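PDB 4U10: poly-beta-1,6-N-acetyl-D-glucosamine N-deacetylase from Aggregatibacter actinomycetemcomitans, which probably removes N-acetyl groups from poly-beta-1,6-N-acetyl-D-glucosamine, a metal-dependent hydrolysis assigned to its polysaccharide deacetylase domain. Local coordinates for residues 31-42 with 83-93. Residues are numbered along the deposited sequence; the frame is centred on the assembly and turned at random.
With ZN (zinc ion), chain E.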
loop_
_atom_site.group_PDB
_atom_site.type_symbol
_atom_site.label_atom_id
_atom_site.label_comp_id
_atom_site.label_asym_id
_atom_site.label_seq_id
_atom_site.Cartn_x
_atom_site.Cartn_y
_atom_site.Cartn_z
ATOM N N ALA A 31 -17.521 3.006 -3.729
ATOM C CA ALA A 31 -17.342 2.096 -4.829
ATOM C C ALA A 31 -17.756 2.813 -6.130
ATOM O O ALA A 31 -17.134 2.615 -7.158
ATOM C CB ALA A 31 -18.152 0.856 -4.576
ATOM N N ASN A 32 -18.766 3.691 -6.097
ATOM C CA ASN A 32 -19.133 4.419 -7.332
ATOM C C ASN A 32 -18.011 5.281 -7.844
ATOM O O ASN A 32 -17.742 5.338 -9.082
ATOM C CB ASN A 32 -20.388 5.281 -7.118
ATOM C CG ASN A 32 -20.910 5.871 -8.423
ATOM O OD1 ASN A 32 -21.577 5.185 -9.196
ATOM N ND2 ASN A 32 -20.577 7.148 -8.692
ATOM N N LEU A 33 -17.320 5.953 -6.912
ATOM C CA LEU A 33 -16.201 6.783 -7.314
ATOM C C LEU A 33 -15.074 5.920 -7.891
ATOM O O LEU A 33 -14.432 6.341 -8.870
ATOM C CB LEU A 33 -15.667 7.690 -6.215
ATOM C CG LEU A 33 -14.472 8.533 -6.614
ATOM C CD1 LEU A 33 -14.842 9.598 -7.647
ATOM C CD2 LEU A 33 -13.875 9.230 -5.388
ATOM N N LEU A 34 -14.870 4.740 -7.320
ATOM C CA LEU A 34 -13.821 3.815 -7.768
ATOM C C LEU A 34 -14.165 3.375 -9.222
ATOM O O LEU A 34 -13.324 3.433 -10.146
ATOM C CB LEU A 34 -13.753 2.571 -6.857
ATOM C CG LEU A 34 -12.769 1.472 -7.300
ATOM C CD1 LEU A 34 -11.334 2.002 -7.204
ATOM C CD2 LEU A 34 -12.853 0.112 -6.587
ATOM N N ILE A 35 -15.395 2.958 -9.415
ATOM C CA ILE A 35 -15.895 2.532 -10.800
ATOM C C ILE A 35 -15.728 3.637 -11.806
ATOM O O ILE A 35 -15.358 3.412 -12.986
ATOM C CB ILE A 35 -17.344 2.011 -10.688
ATOM C CG1 ILE A 35 -17.308 0.667 -9.953
ATOM C CG2 ILE A 35 -18.059 1.901 -12.056
ATOM C CD1 ILE A 35 -18.655 0.123 -9.442
ATOM N N SER A 36 -15.901 4.880 -11.327
ATOM C CA SER A 36 -15.810 6.031 -12.200
ATOM C C SER A 36 -14.389 6.242 -12.656
ATOM O O SER A 36 -14.118 6.595 -13.843
ATOM C CB SER A 36 -16.415 7.306 -11.549
ATOM O OG SER A 36 -15.492 7.989 -10.758
ATOM N N HIS A 37 -13.458 6.043 -11.726
ATOM C CA HIS A 37 -12.082 6.072 -12.075
ATOM C C HIS A 37 -11.752 4.917 -13.075
ATOM O O HIS A 37 -11.048 5.139 -14.022
ATOM C CB HIS A 37 -11.194 5.940 -10.843
ATOM C CG HIS A 37 -11.270 7.098 -9.923
ATOM N ND1 HIS A 37 -10.708 7.075 -8.673
ATOM C CD2 HIS A 37 -11.877 8.296 -10.035
ATOM C CE1 HIS A 37 -10.909 8.230 -8.073
ATOM N NE2 HIS A 37 -11.624 8.989 -8.874
ATOM N N PHE A 38 -12.224 3.715 -12.794
ATOM C CA PHE A 38 -11.928 2.505 -13.624
ATOM C C PHE A 38 -12.456 2.654 -15.020
ATOM O O PHE A 38 -11.805 2.274 -15.987
ATOM C CB PHE A 38 -12.554 1.263 -13.001
ATOM C CG PHE A 38 -11.778 0.716 -11.847
ATOM C CD1 PHE A 38 -10.761 1.456 -11.254
ATOM C CD2 PHE A 38 -12.107 -0.504 -11.317
ATOM C CE1 PHE A 38 -10.053 0.949 -10.158
ATOM C CE2 PHE A 38 -11.413 -1.000 -10.234
ATOM C CZ PHE A 38 -10.370 -0.287 -9.670
ATOM N N ASN A 39 -13.653 3.221 -15.106
ATOM C CA ASN A 39 -14.214 3.672 -16.401
ATOM C C ASN A 39 -13.473 4.802 -17.108
ATOM O O ASN A 39 -13.319 4.760 -18.310
ATOM C CB ASN A 39 -15.648 4.123 -16.190
ATOM C CG ASN A 39 -16.560 2.979 -15.939
ATOM O OD1 ASN A 39 -16.244 1.830 -16.276
ATOM N ND2 ASN A 39 -17.721 3.264 -15.332
ATOM N N TRP A 40 -13.062 5.825 -16.378
ATOM C CA TRP A 40 -12.398 6.953 -16.950
ATOM C C TRP A 40 -11.039 6.526 -17.486
ATOM O O TRP A 40 -10.624 7.008 -18.563
ATOM C CB TRP A 40 -12.213 8.052 -15.924
ATOM C CG TRP A 40 -11.609 9.226 -16.537
ATOM C CD1 TRP A 40 -12.276 10.261 -17.125
ATOM C CD2 TRP A 40 -10.205 9.500 -16.708
ATOM N NE1 TRP A 40 -11.383 11.170 -17.619
ATOM C CE2 TRP A 40 -10.106 10.728 -17.391
ATOM C CE3 TRP A 40 -9.024 8.827 -16.347
ATOM C CZ2 TRP A 40 -8.869 11.310 -17.728
ATOM C CZ3 TRP A 40 -7.792 9.411 -16.672
ATOM C CH2 TRP A 40 -7.726 10.639 -17.360
ATOM N N LEU A 41 -10.349 5.627 -16.764
ATOM C CA LEU A 41 -9.051 5.173 -17.231
ATOM C C LEU A 41 -9.229 4.475 -18.585
ATOM O O LEU A 41 -8.516 4.793 -19.530
ATOM C CB LEU A 41 -8.358 4.203 -16.230
ATOM C CG LEU A 41 -7.977 4.757 -14.856
ATOM C CD1 LEU A 41 -7.611 3.651 -13.899
ATOM C CD2 LEU A 41 -6.820 5.714 -15.037
ATOM N N LYS A 42 -10.161 3.527 -18.669
ATOM C CA LYS A 42 -10.228 2.664 -19.882
ATOM C C LYS A 42 -10.771 3.472 -21.074
ATOM O O LYS A 42 -10.395 3.190 -22.224
ATOM C CB LYS A 42 -11.103 1.439 -19.673
ATOM C CG LYS A 42 -12.614 1.699 -19.741
ATOM C CD LYS A 42 -13.354 0.437 -19.325
ATOM C CE LYS A 42 -14.826 0.400 -19.711
ATOM N NZ LYS A 42 -15.563 1.546 -19.127
ATOM N N VAL A 83 -15.379 -5.603 -1.508
ATOM C CA VAL A 83 -15.892 -4.540 -2.316
ATOM C C VAL A 83 -14.990 -4.407 -3.524
ATOM O O VAL A 83 -15.463 -4.513 -4.637
ATOM C CB VAL A 83 -15.945 -3.214 -1.543
ATOM C CG1 VAL A 83 -16.335 -2.047 -2.466
ATOM C CG2 VAL A 83 -16.896 -3.318 -0.348
ATOM N N ILE A 84 -13.689 -4.302 -3.319
ATOM C CA ILE A 84 -12.787 -3.982 -4.414
ATOM C C ILE A 84 -12.587 -5.158 -5.370
ATOM O O ILE A 84 -12.665 -5.007 -6.585
ATOM C CB ILE A 84 -11.453 -3.483 -3.852
ATOM C CG1 ILE A 84 -11.677 -2.145 -3.150
ATOM C CG2 ILE A 84 -10.438 -3.287 -4.966
ATOM C CD1 ILE A 84 -10.713 -1.882 -2.036
ATOM N N TYR A 85 -12.302 -6.322 -4.825
ATOM C CA TYR A 85 -11.843 -7.448 -5.599
ATOM C C TYR A 85 -12.862 -7.872 -6.651
ATOM O O TYR A 85 -12.508 -7.996 -7.808
ATOM C CB TYR A 85 -11.395 -8.562 -4.617
ATOM C CG TYR A 85 -11.013 -9.873 -5.227
ATOM C CD1 TYR A 85 -10.028 -9.943 -6.173
ATOM C CD2 TYR A 85 -11.633 -11.078 -4.814
ATOM C CE1 TYR A 85 -9.679 -11.174 -6.744
ATOM C CE2 TYR A 85 -11.285 -12.301 -5.365
ATOM C CZ TYR A 85 -10.315 -12.341 -6.313
ATOM O OH TYR A 85 -9.973 -13.527 -6.862
ATOM N N PRO A 86 -14.154 -7.984 -6.291
ATOM C CA PRO A 86 -15.152 -8.306 -7.313
ATOM C C PRO A 86 -15.123 -7.318 -8.526
ATOM O O PRO A 86 -15.265 -7.752 -9.669
ATOM C CB PRO A 86 -16.487 -8.226 -6.571
ATOM C CG PRO A 86 -16.165 -8.257 -5.110
ATOM C CD PRO A 86 -14.732 -7.810 -4.957
ATOM N N ILE A 87 -14.888 -6.040 -8.240
ATOM C CA ILE A 87 -14.782 -5.002 -9.235
ATOM C C ILE A 87 -13.536 -5.204 -10.067
ATOM O O ILE A 87 -13.603 -5.121 -11.284
ATOM C CB ILE A 87 -14.808 -3.601 -8.604
ATOM C CG1 ILE A 87 -16.182 -3.336 -7.965
ATOM C CG2 ILE A 87 -14.571 -2.508 -9.672
ATOM C CD1 ILE A 87 -16.202 -2.128 -7.032
ATOM N N LEU A 88 -12.411 -5.550 -9.435
ATOM C CA LEU A 88 -11.175 -5.791 -10.231
ATOM C C LEU A 88 -11.394 -6.923 -11.213
ATOM O O LEU A 88 -10.963 -6.824 -12.383
ATOM C CB LEU A 88 -9.975 -6.099 -9.349
ATOM C CG LEU A 88 -9.467 -5.044 -8.363
ATOM C CD1 LEU A 88 -8.422 -5.600 -7.405
ATOM C CD2 LEU A 88 -8.980 -3.845 -9.168
ATOM N N LYS A 89 -12.042 -7.986 -10.741
ATOM C CA LYS A 89 -12.368 -9.138 -11.547
ATOM C C LYS A 89 -13.298 -8.780 -12.725
ATOM O O LYS A 89 -13.039 -9.203 -13.819
ATOM C CB LYS A 89 -13.009 -10.250 -10.730
ATOM C CG LYS A 89 -12.060 -10.892 -9.768
ATOM C CD LYS A 89 -12.595 -12.193 -9.233
ATOM C CE LYS A 89 -13.809 -11.955 -8.355
ATOM N NZ LYS A 89 -14.113 -13.135 -7.475
ATOM N N ALA A 90 -14.361 -8.031 -12.472
ATOM C CA ALA A 90 -15.261 -7.503 -13.514
ATOM C C ALA A 90 -14.560 -6.660 -14.598
ATOM O O ALA A 90 -14.860 -6.775 -15.779
ATOM C CB ALA A 90 -16.320 -6.622 -12.857
ATOM N N TYR A 91 -13.631 -5.814 -14.196
ATOM C CA TYR A 91 -12.860 -5.035 -15.149
ATOM C C TYR A 91 -11.636 -5.739 -15.723
ATOM O O TYR A 91 -10.962 -5.192 -16.590
ATOM C CB TYR A 91 -12.423 -3.747 -14.463
ATOM C CG TYR A 91 -13.544 -2.742 -14.435
ATOM C CD1 TYR A 91 -14.551 -2.806 -13.501
ATOM C CD2 TYR A 91 -13.558 -1.695 -15.366
ATOM C CE1 TYR A 91 -15.575 -1.837 -13.492
ATOM C CE2 TYR A 91 -14.572 -0.751 -15.393
ATOM C CZ TYR A 91 -15.603 -0.835 -14.481
ATOM O OH TYR A 91 -16.571 0.155 -14.538
ATOM N N ASN A 92 -11.347 -6.916 -15.210
ATOM C CA ASN A 92 -10.055 -7.561 -15.384
ATOM C C ASN A 92 -8.826 -6.606 -15.191
ATOM O O ASN A 92 -7.877 -6.539 -15.987
ATOM C CB ASN A 92 -10.033 -8.340 -16.701
ATOM C CG ASN A 92 -8.926 -9.361 -16.730
ATOM O OD1 ASN A 92 -8.691 -10.091 -15.758
ATOM N ND2 ASN A 92 -8.217 -9.392 -17.830
ATOM N N TYR A 93 -8.889 -5.883 -14.076
ATOM C CA TYR A 93 -7.819 -5.005 -13.604
ATOM C C TYR A 93 -6.991 -5.630 -12.531
ATOM O O TYR A 93 -7.502 -6.020 -11.476
ATOM C CB TYR A 93 -8.411 -3.710 -13.045
ATOM C CG TYR A 93 -8.836 -2.693 -14.063
ATOM C CD1 TYR A 93 -8.643 -2.873 -15.448
ATOM C CD2 TYR A 93 -9.394 -1.507 -13.645
ATOM C CE1 TYR A 93 -9.041 -1.883 -16.355
ATOM C CE2 TYR A 93 -9.764 -0.528 -14.552
ATOM C CZ TYR A 93 -9.604 -0.723 -15.908
ATOM O OH TYR A 93 -9.973 0.304 -16.765
HETATM ZN ZN ZN E . -16.812 3.371 -20.240
#
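Helix 31-42 and the 83-91 part of helix 79-91, neighbours in what is probably a polysaccharide deacetylase fold, run side by side with their local axes 25° apart and 11.1 Å at closest approach, and an aromatic cluster of Phe38, Tyr91 and Tyr93 joins their C-terminal ends. The Phe38 ring takes part in two T-shaped pairs with different roles. Its edge points at the face of Tyr91, with planes at 73°, whereas its own face receives the edge of Tyr93. Leu34 CG lies over the opposite face of Phe38, which is thus sandwiched. CG anti to the carbonyl carbon turns the Phe38 ring toward helix 79-91, between Tyr93 and Leu34. Phe38 CB lies over the Tyr91 face, 3.9 Å from the centroid, a CH-pi contact.

Both tyrosine hydroxyls reach helix 31-42. Tyr93 OH donates to the backbone Phe38 O at 2.8 Å, tilted 20° from the carbonyl plane; Phe38 O also receives a weak helical bond from Lys42 N. Tyr91 OH donates to Asn39 OD1, although the modelled separation of 2.4 Å is too short to be taken literally. Tyr91 lodges as a knob among Ile35, Phe38, Asn39 and Lys42. One turn earlier Ile87 does likewise among Ala31, Leu34, Ile35 and Phe38: its CG2 meets Phe38 CE2 at 3.5 Å, and its CD1 lies 4.1 Å from Leu34 CD2. Ala31 CB against Val83 CG1, at 4.0 Å, closes the N-terminal end.

After Tyr91 the chain turns through a Schellman motif at Asn92, which brings Tyr93 back against Phe38; the side chains of both touch Leu71 of strand 68-75. At the outer end, Lys42 NZ binds a zinc ion at 2.5 Å together with Asp43. Knobs-into-holes contacts between near-parallel helices covering parallel strands 3-13 and 68-75 fit the alpha/beta architecture of the polysaccharide deacetylase (NodB) fold.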